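Side-chain contacts in DUF596 domain-containing protein (Neisseria meningitidis, PDB 2O5H), which is of unknown function and belongs to the DUF596 family, folding as a compact alpha-beta chain found here as a two-chain assembly: residues F26-E31 with A122-P127; S46-K51 with E90-Y95. All blocks are in the same frame, centred on the assembly; numbering follows the deposited sequence.

Contact 1: residues F26-E31 with A122-P127; sequences FTINYE and AVWIDP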
loop_
_atom_site.group_PDB
_atom_site.type_symbol
_atom_site.label_atom_id
_atom_site.label_comp_id
_atom_site.label_asym_id
_atom_site.label_seq_id
_atom_site.Cartn_x
_atom_site.Cartn_y
_atom_site.Cartn_z
ATOM N N PHE A 26 1.275 7.044 -9.883
ATOM C CA PHE A 26 1.694 6.833 -8.488
ATOM C C PHE A 26 2.049 5.357 -8.216
ATOM O O PHE A 26 3.128 5.074 -7.748
ATOM C CB PHE A 26 0.627 7.320 -7.489
ATOM C CG PHE A 26 0.938 6.985 -6.024
ATOM C CD1 PHE A 26 2.038 7.590 -5.374
ATOM C CD2 PHE A 26 0.120 6.095 -5.307
ATOM C CE1 PHE A 26 2.336 7.282 -4.029
ATOM C CE2 PHE A 26 0.402 5.800 -3.947
ATOM C CZ PHE A 26 1.518 6.399 -3.317
ATOM N N THR A 27 1.156 4.432 -8.567
ATOM C CA THR A 27 1.353 2.998 -8.256
ATOM C C THR A 27 2.493 2.362 -9.113
ATOM O O THR A 27 3.237 1.503 -8.630
ATOM C CB THR A 27 0.022 2.227 -8.429
ATOM O OG1 THR A 27 -0.464 2.499 -9.746
ATOM C CG2 THR A 27 -1.023 2.734 -7.384
ATOM N N ILE A 28 2.640 2.798 -10.366
ATOM C CA ILE A 28 3.781 2.365 -11.213
ATOM C C ILE A 28 5.092 2.844 -10.584
ATOM O O ILE A 28 6.079 2.084 -10.456
ATOM C CB ILE A 28 3.687 2.959 -12.671
ATOM C CG1 ILE A 28 2.532 2.334 -13.456
ATOM C CG2 ILE A 28 5.051 2.848 -13.422
ATOM C CD1 ILE A 28 2.207 3.140 -14.733
ATOM N N ASN A 29 5.113 4.102 -10.160
ATOM C CA ASN A 29 6.353 4.657 -9.609
ATOM C C ASN A 29 6.922 3.886 -8.426
ATOM O O ASN A 29 8.120 3.699 -8.338
ATOM C CB ASN A 29 6.217 6.124 -9.219
ATOM C CG ASN A 29 7.567 6.759 -8.920
ATOM O OD1 ASN A 29 8.411 6.874 -9.802
ATOM N ND2 ASN A 29 7.794 7.127 -7.662
ATOM N N TYR A 30 6.060 3.426 -7.533
ATOM C CA TYR A 30 6.517 2.794 -6.302
ATOM C C TYR A 30 6.326 1.291 -6.268
ATOM O O TYR A 30 6.646 0.647 -5.265
ATOM C CB TYR A 30 5.821 3.444 -5.099
ATOM C CG TYR A 30 6.274 4.882 -4.920
ATOM C CD1 TYR A 30 7.576 5.178 -4.501
ATOM C CD2 TYR A 30 5.414 5.924 -5.197
ATOM C CE1 TYR A 30 8.012 6.501 -4.363
ATOM C CE2 TYR A 30 5.826 7.254 -5.060
ATOM C CZ TYR A 30 7.125 7.531 -4.647
ATOM O OH TYR A 30 7.530 8.836 -4.510
ATOM N N GLU A 31 5.761 0.743 -7.350
ATOM C CA GLU A 31 5.537 -0.706 -7.503
ATOM C C GLU A 31 4.856 -1.269 -6.256
ATOM O O GLU A 31 5.332 -2.205 -5.611
ATOM C CB GLU A 31 6.831 -1.436 -7.948
ATOM C CG GLU A 31 7.355 -0.830 -9.255
ATOM C CD GLU A 31 8.544 -1.528 -9.901
ATOM O OE1 GLU A 31 9.404 -2.088 -9.184
ATOM O OE2 GLU A 31 8.627 -1.449 -11.158
ATOM N N ALA A 122 0.787 -8.953 -6.459
ATOM C CA ALA A 122 1.352 -8.068 -7.473
ATOM C C ALA A 122 2.811 -8.366 -7.853
ATOM O O ALA A 122 3.702 -8.502 -6.991
ATOM C CB ALA A 122 1.181 -6.570 -7.028
ATOM N N VAL A 123 3.028 -8.450 -9.160
ATOM C CA VAL A 123 4.363 -8.412 -9.788
ATOM C C VAL A 123 4.399 -7.235 -10.742
ATOM O O VAL A 123 3.525 -7.095 -11.596
ATOM C CB VAL A 123 4.677 -9.735 -10.528
ATOM C CG1 VAL A 123 6.057 -9.677 -11.188
ATOM C CG2 VAL A 123 4.581 -10.896 -9.533
ATOM N N TRP A 124 5.410 -6.380 -10.599
ATOM C CA TRP A 124 5.505 -5.163 -11.409
ATOM C C TRP A 124 6.560 -5.357 -12.486
ATOM O O TRP A 124 7.676 -5.791 -12.192
ATOM C CB TRP A 124 5.879 -3.981 -10.525
ATOM C CG TRP A 124 4.725 -3.569 -9.685
ATOM C CD1 TRP A 124 4.394 -4.024 -8.446
ATOM C CD2 TRP A 124 3.706 -2.645 -10.076
ATOM N NE1 TRP A 124 3.205 -3.423 -8.029
ATOM C CE2 TRP A 124 2.772 -2.574 -9.024
ATOM C CE3 TRP A 124 3.495 -1.864 -11.235
ATOM C CZ2 TRP A 124 1.652 -1.722 -9.072
ATOM C CZ3 TRP A 124 2.375 -1.042 -11.294
ATOM C CH2 TRP A 124 1.461 -0.979 -10.220
ATOM N N ILE A 125 6.180 -5.030 -13.718
ATOM C CA ILE A 125 7.026 -5.220 -14.895
ATOM C C ILE A 125 7.608 -3.861 -15.285
ATOM O O ILE A 125 6.873 -2.911 -15.549
ATOM C CB ILE A 125 6.252 -5.889 -16.088
ATOM C CG1 ILE A 125 5.347 -7.032 -15.602
ATOM C CG2 ILE A 125 7.240 -6.320 -17.249
ATOM C CD1 ILE A 125 6.096 -8.180 -14.922
ATOM N N ASP A 126 8.936 -3.777 -15.285
ATOM C CA ASP A 126 9.652 -2.526 -15.537
ATOM C C ASP A 126 9.367 -2.062 -16.967
ATOM O O ASP A 126 9.470 -2.852 -17.896
ATOM C CB ASP A 126 11.141 -2.749 -15.319
ATOM C CG ASP A 126 11.942 -1.468 -15.339
ATOM O OD1 ASP A 126 12.136 -0.897 -16.434
ATOM O OD2 ASP A 126 12.392 -1.047 -14.256
ATOM N N PRO A 127 8.965 -0.785 -17.138
ATOM C CA PRO A 127 8.626 -0.288 -18.478
ATOM C C PRO A 127 9.841 -0.249 -19.415
ATOM O O PRO A 127 9.688 -0.486 -20.621
ATOM C CB PRO A 127 8.101 1.137 -18.217
ATOM C CG PRO A 127 7.840 1.214 -16.741
ATOM C CD PRO A 127 8.811 0.261 -16.107
HETATM O O HOH W 1 11.045 -0.101 -11.830
HETATM O O HOH W 2 9.773 -3.981 -12.214
#
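The indole of Trp-124, on strand 121-125, lies with one face against the C-terminal turn of helix 20-30, and that face takes both Thr-27 and Glu-31. Over the pyrrole end sits Glu-31: its CB stands 3.7 Å from the centroid of the five-membered ring of Trp-124, 24° off the normal, a CH-pi contact made over the face. From there the Glu-31 side chain runs back along the Trp-124 side chain in the opposite direction, its CD 3.7 Å from Trp-124 CB, and the carboxylate plane is only 20° from that of the indole. Two torsions set this course: CG of Glu-31 is anti to its own carbonyl carbon (chi1 -57°), and the chain beyond is extended, carrying the carboxylate past the ring toward the strand. Over the benzene end, the Thr-27 carbonyl O lies 3.4 Å from Trp-124 CH2 on that same face. Ile-28 crosses the indole at about a right angle, its CG1 4.0 Å from Trp-124 CZ3. Glu-31 leaves the helix with positive phi, in a Schellman motif, and its CA and C lie over the same indole face. Trp-124 NE1 is bonded to the Leu-32 carbonyl, one residue further on, so the indole also holds the chain just past the helix end. Glu-31 OE2 accepts from a water 2.8 Å away that also donates to Asp-126 OD2; a second water lies within bonding distance of Glu-31 OE2 and Trp-124 O but may not donate to both at once. No hydrogen bond passes directly between 26-31 and 122-127, which meet by CH-pi and apolar packing on the indole, while one water bridges the two carboxylates and probably eases the repulsion between Glu-31 OE2 and Asp-126 OD2, 4.9 Å apart.

Contact 2: residues S46-K51 with E90-Y95; sequences SDFEEK and EVWPEY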
loop_
_atom_site.group_PDB
_atom_site.type_symbol
_atom_site.label_atom_id
_atom_site.label_comp_id
_atom_site.label_asym_id
_atom_site.label_seq_id
_atom_site.Cartn_x
_atom_site.Cartn_y
_atom_site.Cartn_z
ATOM N N SER A 46 -16.078 7.824 0.526
ATOM C CA SER A 46 -16.263 7.201 1.862
ATOM C C SER A 46 -17.081 5.903 1.721
ATOM O O SER A 46 -17.118 5.072 2.645
ATOM C CB SER A 46 -16.924 8.155 2.869
ATOM O OG SER A 46 -18.121 8.675 2.310
ATOM N N ASP A 47 -17.650 5.703 0.535
ATOM C CA ASP A 47 -18.519 4.550 0.268
ATOM C C ASP A 47 -17.752 3.303 -0.170
ATOM O O ASP A 47 -16.915 3.364 -1.096
ATOM C CB ASP A 47 -19.543 4.914 -0.814
ATOM C CG ASP A 47 -20.513 3.790 -1.053
ATOM O OD1 ASP A 47 -21.309 3.490 -0.137
ATOM O OD2 ASP A 47 -20.455 3.168 -2.108
ATOM N N PHE A 48 -18.044 2.168 0.473
ATOM C CA PHE A 48 -17.377 0.904 0.164
ATOM C C PHE A 48 -17.540 0.418 -1.291
ATOM O O PHE A 48 -16.547 0.077 -1.922
ATOM C CB PHE A 48 -17.779 -0.185 1.173
ATOM C CG PHE A 48 -17.106 -1.526 0.941
ATOM C CD1 PHE A 48 -15.738 -1.611 0.858
ATOM C CD2 PHE A 48 -17.873 -2.688 0.805
ATOM C CE1 PHE A 48 -15.094 -2.870 0.654
ATOM C CE2 PHE A 48 -17.265 -3.938 0.595
ATOM C CZ PHE A 48 -15.871 -4.013 0.520
ATOM N N GLU A 49 -18.780 0.377 -1.811
ATOM C CA GLU A 49 -19.004 0.015 -3.211
ATOM C C GLU A 49 -18.238 0.934 -4.157
ATOM O O GLU A 49 -17.636 0.443 -5.102
ATOM C CB GLU A 49 -20.494 0.071 -3.568
ATOM C CG GLU A 49 -20.782 -0.417 -4.967
ATOM C CD GLU A 49 -22.248 -0.406 -5.301
ATOM O OE1 GLU A 49 -22.973 0.563 -4.943
ATOM O OE2 GLU A 49 -22.661 -1.360 -5.972
ATOM N N GLU A 50 -18.333 2.260 -3.950
ATOM C CA GLU A 50 -17.633 3.178 -4.843
ATOM C C GLU A 50 -16.111 2.982 -4.823
ATOM O O GLU A 50 -15.475 3.039 -5.872
ATOM C CB GLU A 50 -17.997 4.621 -4.547
ATOM C CG GLU A 50 -19.449 4.877 -4.842
ATOM C CD GLU A 50 -19.784 6.350 -4.882
ATOM O OE1 GLU A 50 -19.078 7.147 -4.239
ATOM O OE2 GLU A 50 -20.778 6.699 -5.530
ATOM N N LYS A 51 -15.539 2.759 -3.639
ATOM C CA LYS A 51 -14.105 2.482 -3.520
ATOM C C LYS A 51 -13.738 1.189 -4.249
ATOM O O LYS A 51 -12.758 1.150 -4.989
ATOM C CB LYS A 51 -13.679 2.428 -2.049
ATOM C CG LYS A 51 -13.493 3.808 -1.421
ATOM C CD LYS A 51 -13.013 3.684 0.010
ATOM C CE LYS A 51 -14.256 3.398 0.891
ATOM N NZ LYS A 51 -14.113 3.778 2.285
ATOM N N GLU A 90 -15.460 -12.447 -7.050
ATOM C CA GLU A 90 -16.138 -13.610 -6.523
ATOM C C GLU A 90 -15.883 -13.843 -5.045
ATOM O O GLU A 90 -16.713 -14.452 -4.384
ATOM C CB GLU A 90 -15.820 -14.874 -7.354
ATOM C CG GLU A 90 -16.554 -14.825 -8.690
ATOM C CD GLU A 90 -16.703 -16.170 -9.374
ATOM O OE1 GLU A 90 -16.487 -17.219 -8.723
ATOM O OE2 GLU A 90 -17.052 -16.178 -10.576
ATOM N N VAL A 91 -14.763 -13.328 -4.524
ATOM C CA VAL A 91 -14.337 -13.590 -3.148
ATOM C C VAL A 91 -14.154 -12.266 -2.371
ATOM O O VAL A 91 -13.701 -12.249 -1.230
ATOM C CB VAL A 91 -12.994 -14.422 -3.124
ATOM C CG1 VAL A 91 -13.231 -15.847 -3.590
ATOM C CG2 VAL A 91 -11.914 -13.763 -3.996
ATOM N N TRP A 92 -14.531 -11.158 -3.008
ATOM C CA TRP A 92 -14.343 -9.838 -2.422
ATOM C C TRP A 92 -15.137 -9.753 -1.108
ATOM O O TRP A 92 -16.316 -10.121 -1.056
ATOM C CB TRP A 92 -14.837 -8.765 -3.398
ATOM C CG TRP A 92 -14.393 -7.388 -3.053
ATOM C CD1 TRP A 92 -15.135 -6.401 -2.456
ATOM C CD2 TRP A 92 -13.100 -6.840 -3.313
ATOM N NE1 TRP A 92 -14.352 -5.251 -2.329
ATOM C CE2 TRP A 92 -13.109 -5.498 -2.867
ATOM C CE3 TRP A 92 -11.917 -7.363 -3.880
ATOM C CZ2 TRP A 92 -11.968 -4.672 -2.933
ATOM C CZ3 TRP A 92 -10.778 -6.508 -3.988
ATOM C CH2 TRP A 92 -10.832 -5.183 -3.532
ATOM N N PRO A 93 -14.497 -9.248 -0.033
ATOM C CA PRO A 93 -15.232 -9.083 1.235
ATOM C C PRO A 93 -16.530 -8.287 1.107
ATOM O O PRO A 93 -16.616 -7.341 0.295
ATOM C CB PRO A 93 -14.246 -8.258 2.078
ATOM C CG PRO A 93 -12.877 -8.774 1.591
ATOM C CD PRO A 93 -13.111 -8.742 0.087
ATOM N N GLU A 94 -17.485 -8.623 1.977
ATOM C CA GLU A 94 -18.766 -7.954 2.033
ATOM C C GLU A 94 -18.721 -6.571 2.666
ATOM O O GLU A 94 -19.601 -5.778 2.420
ATOM C CB GLU A 94 -19.773 -8.832 2.761
ATOM C CG GLU A 94 -20.196 -10.086 1.966
ATOM C CD GLU A 94 -21.306 -10.872 2.675
ATOM O OE1 GLU A 94 -21.232 -11.040 3.897
ATOM O OE2 GLU A 94 -22.281 -11.277 2.024
ATOM N N TYR A 95 -17.697 -6.296 3.472
ATOM C CA TYR A 95 -17.602 -5.039 4.236
ATOM C C TYR A 95 -16.153 -4.659 4.197
ATOM O O TYR A 95 -15.285 -5.522 4.061
ATOM C CB TYR A 95 -18.046 -5.225 5.711
ATOM C CG TYR A 95 -19.494 -5.635 5.847
ATOM C CD1 TYR A 95 -20.524 -4.666 5.858
ATOM C CD2 TYR A 95 -19.848 -6.977 5.925
ATOM C CE1 TYR A 95 -21.814 -5.032 5.935
ATOM C CE2 TYR A 95 -21.157 -7.356 6.008
ATOM C CZ TYR A 95 -22.134 -6.374 6.016
ATOM O OH TYR A 95 -23.439 -6.726 6.103
#
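This is a surface contact in which a single aromatic side chain, Phe-48 in the first turn of helix 48-64, packs against the irregular chain that follows helix 81-91. With CG anti to the backbone N (chi1 -179°), the Phe-48 ring extends straight out from its helix, and its far rim enters the bend made by Trp-92 to Tyr-95. The carbonyl O of Pro-93 meets that rim in the plane of the ring, 3.4 Å from Phe-48 CZ, so the slightly positive ring hydrogens face a carbonyl oxygen. A second carbonyl, that of Glu-94, approaches obliquely, its O 3.5 Å from Phe-48 CE2. Over one ring face lies the backbone of Tyr-95, its C 3.7 Å from Phe-48 CZ. The indole of Trp-92 is tilted by 19° from the phenyl plane but slid well aside: the centroids of the Phe-48 ring and the Trp-92 five-membered ring are 5.5 Å apart, and contact is at the corner round Phe-48 CZ and the NE1-CD1 side of the indole, with CZ 3.5 Å from Trp-92 NE1. That N-H has a weak hydrogen bond to Thr-52 OG1, one helical turn beyond Phe-48, and the indole continues into an aromatic cluster with Phe-55, Phe-56 and Trp-113. Behind Phe-48 the helix start is capped by Asp-47, whose OD2 accepts from Glu-50 N at 3.0 Å, while Lys-51 turns away to a salt bridge with Glu-96. No hydrogen bond or salt bridge crosses between the two segments; what joins them is dispersion and, probably, a weak electrostatic attraction between the phenyl edge and the carbonyl of Pro-93.

How the contacts relate
Both contacts turn on an aromatic ring set against backbone, and neither has a direct hydrogen bond between its segments. Contact 1 is partly buried and joins a helix end to the sheet; its indole is covered across a face, with water at the polar margin. Contact 2 lies at the surface, involves no strand, and sets a phenyl ring against backbone, with one carbonyl at its edge. They share no helix or strand, though helix 34-41 packs against side chains of both. The centres of contact 1 and contact 2 are about 24 Å apart, on opposite sides of the chain's centre. Helix 20-30 also meets the second subunit beside contact 1, whereas no other chain of the assembly touches the segments of contact 2.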